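Side-chain contacts in H subunit of photosynthetic reaction center complex (Rhodopseudomonas palustris, PDB 6Z5S), which probably forms the cytoplasmic cap of the bacterial photosynthetic reaction centre and, as in related bacteria, is thought to assist proton supply to the quinone site: residues 212-217 and 236-241; 177-182 and 186-191; 195-200 and 204-209; 113-118 and 231-236. All coordinates share one frame; numbering follows the deposited sequence.

Contact 1: 212-217 and 236-241; sequences GDQFAG and CAYYGA
Tyr238 links helix 229-245 to the short 3-10 turn of 212-217 with a hydrogen bond, its OH donating to Gln214 O at 2.7 Å. The hydroxyl meets the oxygen at a C=O...donor angle of 128°, somewhat tilted from the carbonyl plane. Gly217 N donates to the same oxygen, which is therefore gripped twice. Placing CG anti to the backbone N (chi1 -176°) points the Tyr238 ring at the turn, and a tyrosine is long enough to bring its hydroxyl to Gln214 O. A phenylalanine here could still cover Gly217, but Gln214 O would probably lose its link to the helix and keep the turn's own bond. Two polar ends bond outside the segments: Gln214 OE1 turns back to Arg211 N, and the Tyr239 hydroxyl bonds to Leu190 O.

The other contacts between the segments are van der Waals. Gly217 O lies over one face of the Tyr238 ring, 3.4 Å from CE1, and Gln214 lays its CB 3.5 Å from Tyr238 OH.

Aromatic packing adds a second point of touch. Phe215 and Tyr239 cross at about a right angle; Tyr239 OH comes nearest, 3.7 Å from Phe215 CE1, and the two CE1 atoms follow at 4.2 Å. Consecutive tyrosines thus dock the C-terminal helix on the loop that follows strand 205-206, beside the PRC-barrel hairpin that Tyr239 reaches through Leu190 O.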
loop_
_atom_site.group_PDB
_atom_site.type_symbol
_atom_site.label_atom_id
_atom_site.label_comp_id
_atom_site.label_asym_id
_atom_site.label_seq_id
_atom_site.Cartn_x
_atom_site.Cartn_y
_atom_site.Cartn_z
ATOM N N GLY D 212 18.589 -19.027 35.419
ATOM C CA GLY D 212 18.565 -18.176 36.598
ATOM C C GLY D 212 19.921 -17.626 36.992
ATOM O O GLY D 212 20.035 -16.461 37.378
ATOM N N ASP D 213 20.964 -18.450 36.917
ATOM C CA ASP D 213 22.274 -17.991 37.362
ATOM C C ASP D 213 22.893 -17.012 36.378
ATOM O O ASP D 213 23.655 -16.126 36.782
ATOM C CB ASP D 213 23.208 -19.177 37.565
ATOM C CG ASP D 213 23.298 -20.053 36.340
ATOM O OD1 ASP D 213 22.243 -20.530 35.877
ATOM O OD2 ASP D 213 24.419 -20.252 35.831
ATOM N N GLN D 214 22.572 -17.149 35.090
ATOM C CA GLN D 214 23.194 -16.331 34.058
ATOM C C GLN D 214 22.959 -14.844 34.257
ATOM O O GLN D 214 23.662 -14.039 33.639
ATOM C CB GLN D 214 22.684 -16.755 32.686
ATOM C CG GLN D 214 22.965 -18.201 32.369
ATOM C CD GLN D 214 22.903 -18.490 30.892
ATOM O OE1 GLN D 214 21.895 -18.968 30.384
ATOM N NE2 GLN D 214 23.988 -18.197 30.191
ATOM N N PHE D 215 22.007 -14.460 35.104
ATOM C CA PHE D 215 21.804 -13.049 35.393
ATOM C C PHE D 215 23.026 -12.418 36.033
ATOM O O PHE D 215 23.140 -11.189 36.046
ATOM C CB PHE D 215 20.588 -12.867 36.292
ATOM C CG PHE D 215 19.293 -13.082 35.590
ATOM C CD1 PHE D 215 18.691 -12.052 34.903
ATOM C CD2 PHE D 215 18.682 -14.318 35.603
ATOM C CE1 PHE D 215 17.501 -12.247 34.250
ATOM C CE2 PHE D 215 17.493 -14.519 34.950
ATOM C CZ PHE D 215 16.901 -13.482 34.273
ATOM N N ALA D 216 23.943 -13.222 36.563
ATOM C CA ALA D 216 25.179 -12.656 37.080
ATOM C C ALA D 216 26.060 -12.122 35.960
ATOM O O ALA D 216 26.804 -11.158 36.166
ATOM C CB ALA D 216 25.936 -13.702 37.894
ATOM N N GLY D 217 25.980 -12.716 34.775
ATOM C CA GLY D 217 26.853 -12.351 33.683
ATOM C C GLY D 217 26.359 -11.262 32.765
ATOM O O GLY D 217 27.076 -10.892 31.833
ATOM N N CYS D 236 21.262 -6.307 25.332
ATOM C CA CYS D 236 20.355 -7.011 24.433
ATOM C C CYS D 236 21.046 -8.174 23.738
ATOM O O CYS D 236 20.407 -9.186 23.447
ATOM C CB CYS D 236 19.756 -6.052 23.408
ATOM S SG CYS D 236 19.107 -4.523 24.094
ATOM N N ALA D 237 22.353 -8.076 23.504
ATOM C CA ALA D 237 23.079 -9.158 22.860
ATOM C C ALA D 237 23.322 -10.311 23.816
ATOM O O ALA D 237 23.249 -11.476 23.415
ATOM C CB ALA D 237 24.400 -8.633 22.311
ATOM N N TYR D 238 23.622 -10.010 25.079
ATOM C CA TYR D 238 23.736 -11.070 26.068
ATOM C C TYR D 238 22.435 -11.841 26.175
ATOM O O TYR D 238 22.441 -13.065 26.330
ATOM C CB TYR D 238 24.121 -10.490 27.425
ATOM C CG TYR D 238 24.350 -11.542 28.474
ATOM C CD1 TYR D 238 25.598 -12.104 28.652
ATOM C CD2 TYR D 238 23.316 -11.977 29.282
ATOM C CE1 TYR D 238 25.810 -13.065 29.603
ATOM C CE2 TYR D 238 23.520 -12.941 30.231
ATOM C CZ TYR D 238 24.768 -13.480 30.389
ATOM O OH TYR D 238 24.976 -14.444 31.342
ATOM N N TYR D 239 21.308 -11.145 26.088
ATOM C CA TYR D 239 20.042 -11.861 26.164
ATOM C C TYR D 239 19.701 -12.579 24.867
ATOM O O TYR D 239 19.090 -13.649 24.903
ATOM C CB TYR D 239 18.923 -10.908 26.557
ATOM C CG TYR D 239 18.952 -10.584 28.022
ATOM C CD1 TYR D 239 18.394 -11.442 28.949
ATOM C CD2 TYR D 239 19.563 -9.435 28.480
ATOM C CE1 TYR D 239 18.430 -11.149 30.291
ATOM C CE2 TYR D 239 19.599 -9.135 29.812
ATOM C CZ TYR D 239 19.034 -9.994 30.713
ATOM O OH TYR D 239 19.081 -9.683 32.045
ATOM N N GLY D 240 20.084 -12.023 23.719
ATOM C CA GLY D 240 19.861 -12.713 22.465
ATOM C C GLY D 240 20.716 -13.945 22.283
ATOM O O GLY D 240 20.321 -14.853 21.550
ATOM N N ALA D 241 21.885 -13.989 22.919
ATOM C CA ALA D 241 22.726 -15.175 22.822
ATOM C C ALA D 241 22.010 -16.407 23.344
ATOM O O ALA D 241 22.199 -17.506 22.815
ATOM C CB ALA D 241 24.029 -14.961 23.585
#

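Contact 2: 177-182 and 186-191; sequences YLEVEV and RKRVLL
Glu181 lies between two arginines of the facing segment and uses a different oxygen for each. Arg186 NE donates to Glu181 OE2 at 2.6 Å, approaching from above the carboxylate plane, with a weak second bond from Arg186 NH2. The two planar groups are only 26° apart. On the other oxygen, Arg188 NE makes a weak salt-bridging bond to Glu181 OE1 at 3.4 Å; here OE1 lies at the guanidinium edge, in its plane, although the planes stand 75° apart. A bend at chi2 (68°) carries the Glu181 carboxylate across to the neighbouring strand.

Beside this network, Glu179 crosses the aliphatic part of Arg188 at a slant, with OE2 3.6 Å from Arg188 CD. Its charge is answered instead by Arg133, through OE1. Further along the same face, Leu190 CD2 packs on Tyr177 CB at 3.7 Å and CD1 lies over one face of the tyrosine ring, whose hydroxyl bonds to Glu232.

The reverse face is apolar. Val180 CB meets Val189 CG2 at 4.1 Å, and Leu178 and Leu191 lie side by side, pointing the same way; Val180 and Leu191 also touch Val152 of the small parallel sheet.

The backbone register sets the directly facing pairs: Leu178 with Leu191 and Val180 with Val189 are hydrogen-bonded, Glu179 with Leu190 and Glu181 with Arg188 non-hydrogen-bonded. The other side-chain pairs on the charged face are diagonal or turn contacts. Val182 N closes the ladder with a nearly straight bond to Lys187 O, 2.7 Å long. This is an antiparallel beta hairpin of the PRC-barrel domain, amphipathic, with charge gathered near its turn.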
loop_
_atom_site.group_PDB
_atom_site.type_symbol
_atom_site.label_atom_id
_atom_site.label_comp_id
_atom_site.label_asym_id
_atom_site.label_seq_id
_atom_site.Cartn_x
_atom_site.Cartn_y
_atom_site.Cartn_z
ATOM N N TYR D 177 13.793 -0.959 30.169
ATOM C CA TYR D 177 14.580 -1.922 30.921
ATOM C C TYR D 177 14.026 -2.072 32.325
ATOM O O TYR D 177 13.465 -1.135 32.893
ATOM C CB TYR D 177 16.051 -1.510 30.997
ATOM C CG TYR D 177 16.703 -1.391 29.650
ATOM C CD1 TYR D 177 17.267 -2.494 29.036
ATOM C CD2 TYR D 177 16.746 -0.180 28.986
ATOM C CE1 TYR D 177 17.855 -2.392 27.803
ATOM C CE2 TYR D 177 17.333 -0.068 27.754
ATOM C CZ TYR D 177 17.884 -1.177 27.167
ATOM O OH TYR D 177 18.474 -1.069 25.932
ATOM N N LEU D 178 14.187 -3.270 32.873
ATOM C CA LEU D 178 13.967 -3.544 34.284
ATOM C C LEU D 178 15.317 -3.704 34.959
ATOM O O LEU D 178 16.146 -4.496 34.507
ATOM C CB LEU D 178 13.143 -4.813 34.489
ATOM C CG LEU D 178 11.843 -4.963 33.712
ATOM C CD1 LEU D 178 11.212 -6.297 34.039
ATOM C CD2 LEU D 178 10.898 -3.829 34.039
ATOM N N GLU D 179 15.547 -2.939 36.015
ATOM C CA GLU D 179 16.729 -3.155 36.828
ATOM C C GLU D 179 16.500 -4.370 37.705
ATOM O O GLU D 179 15.412 -4.559 38.249
ATOM C CB GLU D 179 17.033 -1.929 37.685
ATOM C CG GLU D 179 18.494 -1.778 38.032
ATOM C CD GLU D 179 18.844 -0.367 38.447
ATOM O OE1 GLU D 179 17.921 0.399 38.788
ATOM O OE2 GLU D 179 20.042 -0.020 38.432
ATOM N N VAL D 180 17.522 -5.202 37.837
ATOM C CA VAL D 180 17.421 -6.442 38.587
ATOM C C VAL D 180 18.564 -6.497 39.577
ATOM O O VAL D 180 19.735 -6.528 39.178
ATOM C CB VAL D 180 17.452 -7.674 37.674
ATOM C CG1 VAL D 180 17.485 -8.915 38.510
ATOM C CG2 VAL D 180 16.240 -7.679 36.769
ATOM N N GLU D 181 18.227 -6.473 40.860
ATOM C CA GLU D 181 19.160 -6.834 41.914
ATOM C C GLU D 181 19.435 -8.323 41.797
ATOM O O GLU D 181 18.538 -9.141 42.020
ATOM C CB GLU D 181 18.566 -6.489 43.274
ATOM C CG GLU D 181 19.480 -6.738 44.449
ATOM C CD GLU D 181 20.661 -5.794 44.471
ATOM O OE1 GLU D 181 20.548 -4.680 43.919
ATOM O OE2 GLU D 181 21.702 -6.163 45.048
ATOM N N VAL D 182 20.661 -8.677 41.411
ATOM C CA VAL D 182 20.996 -10.078 41.231
ATOM C C VAL D 182 20.874 -10.798 42.575
ATOM O O VAL D 182 20.797 -10.175 43.642
ATOM C CB VAL D 182 22.406 -10.219 40.636
ATOM C CG1 VAL D 182 23.443 -9.868 41.671
ATOM C CG2 VAL D 182 22.631 -11.605 40.045
ATOM N N ARG D 186 24.766 -8.582 45.359
ATOM C CA ARG D 186 24.558 -7.141 45.447
ATOM C C ARG D 186 25.068 -6.440 44.190
ATOM O O ARG D 186 25.993 -5.628 44.216
ATOM C CB ARG D 186 25.200 -6.568 46.710
ATOM C CG ARG D 186 24.569 -7.073 47.997
ATOM C CD ARG D 186 23.211 -6.430 48.266
ATOM N NE ARG D 186 22.142 -7.024 47.465
ATOM C CZ ARG D 186 21.575 -8.200 47.718
ATOM N NH1 ARG D 186 21.969 -8.923 48.758
ATOM N NH2 ARG D 186 20.611 -8.657 46.930
ATOM N N LYS D 187 24.439 -6.786 43.073
ATOM C CA LYS D 187 24.769 -6.211 41.782
ATOM C C LYS D 187 23.484 -6.015 40.999
ATOM O O LYS D 187 22.577 -6.849 41.062
ATOM C CB LYS D 187 25.737 -7.103 41.003
ATOM C CG LYS D 187 26.122 -6.561 39.642
ATOM C CD LYS D 187 26.995 -7.546 38.892
ATOM C CE LYS D 187 26.334 -8.908 38.810
ATOM N NZ LYS D 187 27.146 -9.858 38.010
ATOM N N ARG D 188 23.409 -4.910 40.270
ATOM C CA ARG D 188 22.227 -4.551 39.503
ATOM C C ARG D 188 22.531 -4.674 38.020
ATOM O O ARG D 188 23.514 -4.109 37.534
ATOM C CB ARG D 188 21.776 -3.132 39.842
ATOM C CG ARG D 188 21.424 -2.953 41.298
ATOM C CD ARG D 188 20.959 -1.544 41.584
ATOM N NE ARG D 188 20.196 -1.479 42.826
ATOM C CZ ARG D 188 19.587 -0.388 43.274
ATOM N NH1 ARG D 188 19.652 0.741 42.582
ATOM N NH2 ARG D 188 18.914 -0.425 44.413
ATOM N N VAL D 189 21.692 -5.418 37.310
ATOM C CA VAL D 189 21.853 -5.625 35.878
ATOM C C VAL D 189 20.553 -5.268 35.176
ATOM O O VAL D 189 19.464 -5.388 35.741
ATOM C CB VAL D 189 22.266 -7.072 35.553
ATOM C CG1 VAL D 189 23.655 -7.344 36.079
ATOM C CG2 VAL D 189 21.275 -8.041 36.144
ATOM N N LEU D 190 20.669 -4.830 33.933
ATOM C CA LEU D 190 19.495 -4.443 33.173
ATOM C C LEU D 190 18.906 -5.645 32.454
ATOM O O LEU D 190 19.608 -6.595 32.102
ATOM C CB LEU D 190 19.840 -3.349 32.167
ATOM C CG LEU D 190 20.034 -1.967 32.785
ATOM C CD1 LEU D 190 20.394 -0.965 31.721
ATOM C CD2 LEU D 190 18.784 -1.540 33.516
ATOM N N LEU D 191 17.596 -5.601 32.251
ATOM C CA LEU D 191 16.873 -6.643 31.530
ATOM C C LEU D 191 15.945 -5.970 30.535
ATOM O O LEU D 191 15.020 -5.246 30.955
ATOM C CB LEU D 191 16.093 -7.522 32.501
ATOM C CG LEU D 191 14.940 -8.336 31.935
ATOM C CD1 LEU D 191 15.441 -9.325 30.916
ATOM C CD2 LEU D 191 14.224 -9.039 33.054
#

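Contact 3: 195-200 and 204-209; sequences FALIND and KVSVDA
Val205 lays its CG2 methyl beside the Leu197-Ile198 peptide, 3.3 Å from Leu197 O, where the chain enters an inverse gamma turn centred on Ile198. Ile198 folds over the same valine: CG1 is anti to the backbone N (chi1 -179°), and the next torsion turns CD1 to within 3.8 Å of Val205 CB. The two branched residues cross at a slant, CD1 lying over the branch point of the valine.

Ala196 offers a small bump. Its CB settles in the notch between two valine methyls, 3.8 Å from Val207 CG2 and 4.0 Å from Val205 CG2. Val207 in turn brings both branches up to Phe195 O, and at the far end Ala209 CB approaches Phe195 CD1 at 4.3 Å.

The other flank is shallower and more polar. Ser206 OG rests 3.7 Å from Leu197 CB, and Leu197 CD2 slants past the Asp208 carboxylate. Between the flanks a lone antiparallel bridge joins the backbones, Leu197 N donating to Ser206 O at 3.0 Å with an N-H...O angle of 166°. Val205 and Val207 also hydrogen-bond through their backbones to Val153 of strand 152-153.

With one bond across, cohesion rests largely on the fit of apolar branches. The Ala196, Val205 and Val207 side packs on Leu191 and Val152, consistent with the barrel interior, whereas Leu197 packs on side chains of two other proteins, consistent with a surface shared with the rest of the complex.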
loop_
_atom_site.group_PDB
_atom_site.type_symbol
_atom_site.label_atom_id
_atom_site.label_comp_id
_atom_site.label_asym_id
_atom_site.label_seq_id
_atom_site.Cartn_x
_atom_site.Cartn_y
_atom_site.Cartn_z
ATOM N N PHE D 195 12.501 -8.918 26.313
ATOM C CA PHE D 195 13.035 -10.217 26.680
ATOM C C PHE D 195 12.428 -10.751 27.965
ATOM O O PHE D 195 12.905 -11.761 28.488
ATOM C CB PHE D 195 14.553 -10.143 26.822
ATOM C CG PHE D 195 15.286 -10.228 25.523
ATOM C CD1 PHE D 195 15.387 -11.430 24.852
ATOM C CD2 PHE D 195 15.879 -9.111 24.974
ATOM C CE1 PHE D 195 16.061 -11.514 23.665
ATOM C CE2 PHE D 195 16.556 -9.192 23.784
ATOM C CZ PHE D 195 16.647 -10.396 23.130
ATOM N N ALA D 196 11.398 -10.102 28.487
ATOM C CA ALA D 196 10.787 -10.511 29.738
ATOM C C ALA D 196 9.281 -10.591 29.574
ATOM O O ALA D 196 8.679 -9.827 28.816
ATOM C CB ALA D 196 11.133 -9.548 30.874
ATOM N N LEU D 197 8.676 -11.526 30.293
ATOM C CA LEU D 197 7.226 -11.664 30.345
ATOM C C LEU D 197 6.763 -11.055 31.663
ATOM O O LEU D 197 6.600 -11.751 32.666
ATOM C CB LEU D 197 6.793 -13.116 30.217
ATOM C CG LEU D 197 6.584 -13.611 28.787
ATOM C CD1 LEU D 197 5.499 -12.785 28.122
ATOM C CD2 LEU D 197 7.869 -13.573 27.975
ATOM N N ILE D 198 6.563 -9.741 31.655
ATOM C CA ILE D 198 6.083 -9.034 32.850
ATOM C C ILE D 198 4.562 -9.081 32.791
ATOM O O ILE D 198 3.874 -8.153 32.359
ATOM C CB ILE D 198 6.655 -7.616 32.960
ATOM C CG1 ILE D 198 6.127 -6.955 34.231
ATOM C CG2 ILE D 198 6.394 -6.798 31.699
ATOM C CD1 ILE D 198 6.459 -7.731 35.475
ATOM N N ASN D 199 4.023 -10.205 33.241
ATOM C CA ASN D 199 2.591 -10.395 33.342
ATOM C C ASN D 199 2.174 -10.949 34.686
ATOM O O ASN D 199 0.969 -11.000 34.961
ATOM C CB ASN D 199 2.094 -11.347 32.248
ATOM C CG ASN D 199 2.711 -12.721 32.359
ATOM O OD1 ASN D 199 3.928 -12.869 32.303
ATOM N ND2 ASN D 199 1.873 -13.735 32.523
ATOM N N ASP D 200 3.121 -11.352 35.527
ATOM C CA ASP D 200 2.839 -12.090 36.746
ATOM C C ASP D 200 2.063 -13.348 36.376
ATOM O O ASP D 200 0.867 -13.447 36.684
ATOM C CB ASP D 200 2.066 -11.213 37.739
ATOM C CG ASP D 200 1.795 -11.905 39.062
ATOM O OD1 ASP D 200 2.003 -13.125 39.164
ATOM O OD2 ASP D 200 1.362 -11.221 40.010
ATOM N N LYS D 204 5.564 -13.706 39.574
ATOM C CA LYS D 204 6.872 -13.145 39.271
ATOM C C LYS D 204 6.943 -12.796 37.791
ATOM O O LYS D 204 5.966 -12.926 37.050
ATOM C CB LYS D 204 7.964 -14.138 39.689
ATOM C CG LYS D 204 8.028 -14.366 41.188
ATOM C CD LYS D 204 9.114 -15.350 41.582
ATOM C CE LYS D 204 8.740 -16.780 41.264
ATOM N NZ LYS D 204 7.592 -17.247 42.084
ATOM N N VAL D 205 8.115 -12.335 37.364
ATOM C CA VAL D 205 8.408 -12.061 35.964
ATOM C C VAL D 205 9.428 -13.082 35.488
ATOM O O VAL D 205 10.398 -13.388 36.193
ATOM C CB VAL D 205 8.907 -10.617 35.758
ATOM C CG1 VAL D 205 10.164 -10.361 36.561
ATOM C CG2 VAL D 205 9.160 -10.352 34.288
ATOM N N SER D 206 9.198 -13.627 34.299
ATOM C CA SER D 206 9.950 -14.766 33.804
ATOM C C SER D 206 10.688 -14.407 32.527
ATOM O O SER D 206 10.125 -13.780 31.624
ATOM C CB SER D 206 9.026 -15.951 33.543
ATOM O OG SER D 206 8.172 -15.680 32.447
ATOM N N VAL D 207 11.947 -14.824 32.455
ATOM C CA VAL D 207 12.783 -14.647 31.278
ATOM C C VAL D 207 13.233 -16.025 30.825
ATOM O O VAL D 207 13.921 -16.732 31.570
ATOM C CB VAL D 207 13.987 -13.745 31.566
ATOM C CG1 VAL D 207 14.995 -13.841 30.440
ATOM C CG2 VAL D 207 13.528 -12.323 31.747
ATOM N N ASP D 208 12.854 -16.402 29.611
ATOM C CA ASP D 208 13.159 -17.722 29.088
ATOM C C ASP D 208 14.400 -17.752 28.212
ATOM O O ASP D 208 14.750 -18.818 27.701
ATOM C CB ASP D 208 11.968 -18.254 28.300
ATOM C CG ASP D 208 11.426 -17.237 27.335
ATOM O OD1 ASP D 208 10.961 -16.178 27.803
ATOM O OD2 ASP D 208 11.470 -17.487 26.113
ATOM N N ALA D 209 15.073 -16.619 28.020
ATOM C CA ALA D 209 16.250 -16.601 27.161
ATOM C C ALA D 209 17.450 -17.230 27.854
ATOM O O ALA D 209 18.102 -18.116 27.299
ATOM C CB ALA D 209 16.563 -15.172 26.729
#

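Contact 4: 113-118 and 231-236; sequences AQRADV and EEDKIC
Arg115 lays its aliphatic chain across the carboxylate of Asp233, nearly at a right angle, with CD 3.0 Å from Asp233 OD2, a closeness not to be over-read at this resolution. Ala113 CB adds a methyl near the same oxygen, and the two residues cover one side of the carboxylate. The bend at chi3 (89°) turns the guanidinium onward: Arg115 NE is 4.1 Å from Asp233 OD2, beyond a salt bridge, and pairs with an acidic side chain of another protein chain. Asp233 OD2 itself hydrogen-bonds to the backbone of another protein chain.

The outer side is looser. Asp117 OD2 and Glu231 OE2 approach to 4.0 Å with their carboxylate planes almost perpendicular, a like-charge pair towards the surface. Ser228 serves both residues, its OG bonding to Asp117 OD2 and its N to Glu231 OE1, while Ser222 N bonds to Glu231 OE2.

With an alanine at Arg115, the acidic partner on the other protein would probably lose its mate and Asp233 the aliphatic cover on one side. Chemically, the contact looks outward: Arg115 and Glu232 have salt-bridge partners on another protein, while Asp117 and Glu231 accept hydrogen bonds from Ser228 and Ser222.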
loop_
_atom_site.group_PDB
_atom_site.type_symbol
_atom_site.label_atom_id
_atom_site.label_comp_id
_atom_site.label_asym_id
_atom_site.label_seq_id
_atom_site.Cartn_x
_atom_site.Cartn_y
_atom_site.Cartn_z
ATOM N N ALA D 113 27.116 -4.418 18.177
ATOM C CA ALA D 113 27.910 -3.471 17.416
ATOM C C ALA D 113 28.702 -2.588 18.364
ATOM O O ALA D 113 28.269 -2.297 19.479
ATOM C CB ALA D 113 27.025 -2.610 16.517
ATOM N N GLN D 114 29.878 -2.163 17.912
ATOM C CA GLN D 114 30.713 -1.259 18.693
ATOM C C GLN D 114 30.143 0.154 18.595
ATOM O O GLN D 114 30.698 1.050 17.960
ATOM C CB GLN D 114 32.156 -1.315 18.219
ATOM C CG GLN D 114 33.142 -0.847 19.259
ATOM C CD GLN D 114 33.185 -1.763 20.453
ATOM O OE1 GLN D 114 33.257 -2.980 20.311
ATOM N NE2 GLN D 114 33.128 -1.185 21.642
ATOM N N ARG D 115 28.996 0.338 19.239
ATOM C CA ARG D 115 28.348 1.635 19.262
ATOM C C ARG D 115 29.132 2.605 20.136
ATOM O O ARG D 115 30.044 2.229 20.877
ATOM C CB ARG D 115 26.919 1.511 19.777
ATOM C CG ARG D 115 26.043 0.580 18.981
ATOM C CD ARG D 115 24.598 0.732 19.391
ATOM N NE ARG D 115 23.910 1.749 18.621
ATOM C CZ ARG D 115 22.647 2.096 18.811
ATOM N NH1 ARG D 115 21.927 1.507 19.751
ATOM N NH2 ARG D 115 22.108 3.035 18.058
ATOM N N ALA D 116 28.767 3.878 20.040
ATOM C CA ALA D 116 29.400 4.894 20.866
ATOM C C ALA D 116 29.082 4.646 22.333
ATOM O O ALA D 116 27.942 4.351 22.697
ATOM C CB ALA D 116 28.928 6.283 20.451
ATOM N N ASP D 117 30.101 4.756 23.180
ATOM C CA ASP D 117 29.920 4.524 24.610
ATOM C C ASP D 117 29.452 5.819 25.269
ATOM O O ASP D 117 30.140 6.442 26.077
ATOM C CB ASP D 117 31.200 3.993 25.236
ATOM C CG ASP D 117 30.937 3.192 26.491
ATOM O OD1 ASP D 117 31.858 2.500 26.967
ATOM O OD2 ASP D 117 29.801 3.254 27.003
ATOM N N VAL D 118 28.240 6.213 24.899
ATOM C CA VAL D 118 27.618 7.435 25.392
ATOM C C VAL D 118 26.113 7.263 25.240
ATOM O O VAL D 118 25.660 6.624 24.281
ATOM C CB VAL D 118 28.143 8.667 24.636
ATOM C CG1 VAL D 118 27.632 8.688 23.205
ATOM C CG2 VAL D 118 27.774 9.941 25.359
ATOM N N GLU D 231 26.427 -0.182 25.988
ATOM C CA GLU D 231 25.884 -1.083 26.992
ATOM C C GLU D 231 24.515 -1.602 26.587
ATOM O O GLU D 231 24.170 -2.739 26.910
ATOM C CB GLU D 231 25.812 -0.378 28.340
ATOM C CG GLU D 231 27.150 0.109 28.839
ATOM C CD GLU D 231 27.052 1.417 29.592
ATOM O OE1 GLU D 231 25.999 2.079 29.503
ATOM O OE2 GLU D 231 28.030 1.789 30.271
ATOM N N GLU D 232 23.728 -0.787 25.887
ATOM C CA GLU D 232 22.442 -1.251 25.382
ATOM C C GLU D 232 22.617 -2.435 24.442
ATOM O O GLU D 232 21.962 -3.475 24.608
ATOM C CB GLU D 232 21.714 -0.110 24.679
ATOM C CG GLU D 232 21.001 0.841 25.608
ATOM C CD GLU D 232 20.151 1.841 24.858
ATOM O OE1 GLU D 232 20.576 3.006 24.723
ATOM O OE2 GLU D 232 19.057 1.459 24.396
ATOM N N ASP D 233 23.485 -2.297 23.436
ATOM C CA ASP D 233 23.730 -3.444 22.570
ATOM C C ASP D 233 24.298 -4.618 23.345
ATOM O O ASP D 233 23.927 -5.762 23.088
ATOM C CB ASP D 233 24.643 -3.109 21.395
ATOM C CG ASP D 233 23.882 -2.605 20.196
ATOM O OD1 ASP D 233 22.642 -2.727 20.179
ATOM O OD2 ASP D 233 24.528 -2.213 19.212
ATOM N N LYS D 234 25.193 -4.367 24.299
ATOM C CA LYS D 234 25.790 -5.484 25.021
ATOM C C LYS D 234 24.746 -6.251 25.820
ATOM O O LYS D 234 24.767 -7.485 25.851
ATOM C CB LYS D 234 26.908 -4.989 25.928
ATOM C CG LYS D 234 28.222 -4.882 25.211
ATOM C CD LYS D 234 29.312 -4.396 26.120
ATOM C CE LYS D 234 30.571 -4.107 25.341
ATOM N NZ LYS D 234 31.596 -3.460 26.199
ATOM N N ILE D 235 23.798 -5.546 26.434
ATOM C CA ILE D 235 22.782 -6.213 27.241
ATOM C C ILE D 235 21.809 -6.976 26.351
ATOM O O ILE D 235 21.541 -8.166 26.573
ATOM C CB ILE D 235 22.058 -5.191 28.131
ATOM C CG1 ILE D 235 23.009 -4.673 29.202
ATOM C CG2 ILE D 235 20.843 -5.811 28.773
ATOM C CD1 ILE D 235 22.622 -3.334 29.756
ATOM N N CYS D 236 21.262 -6.307 25.332
ATOM C CA CYS D 236 20.355 -7.011 24.433
ATOM C C CYS D 236 21.046 -8.174 23.738
ATOM O O CYS D 236 20.407 -9.186 23.447
ATOM C CB CYS D 236 19.756 -6.052 23.408
ATOM S SG CYS D 236 19.107 -4.523 24.094
#

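How the contacts relate
Along the chain, contact 2 comes first, then contact 3, then contact 1, while contact 4 ties the much earlier loop 113-118 to helix 229-245 and so spans the PRC-barrel segments. Contacts 1 and 4 share that helix and Cys236, their centres about 15 Å apart. The hairpin of contact 2 lies about 11 Å from contact 1 and 14 Å from contact 3, centre to centre. It touches contact 3 through Leu191 on Ala196 and Val207, and meets the helix through Tyr177 and Leu190. Phe195 of contact 3 packs beside Tyr239. The helix is therefore the common element, joining the barrel hairpin to loop 113-118.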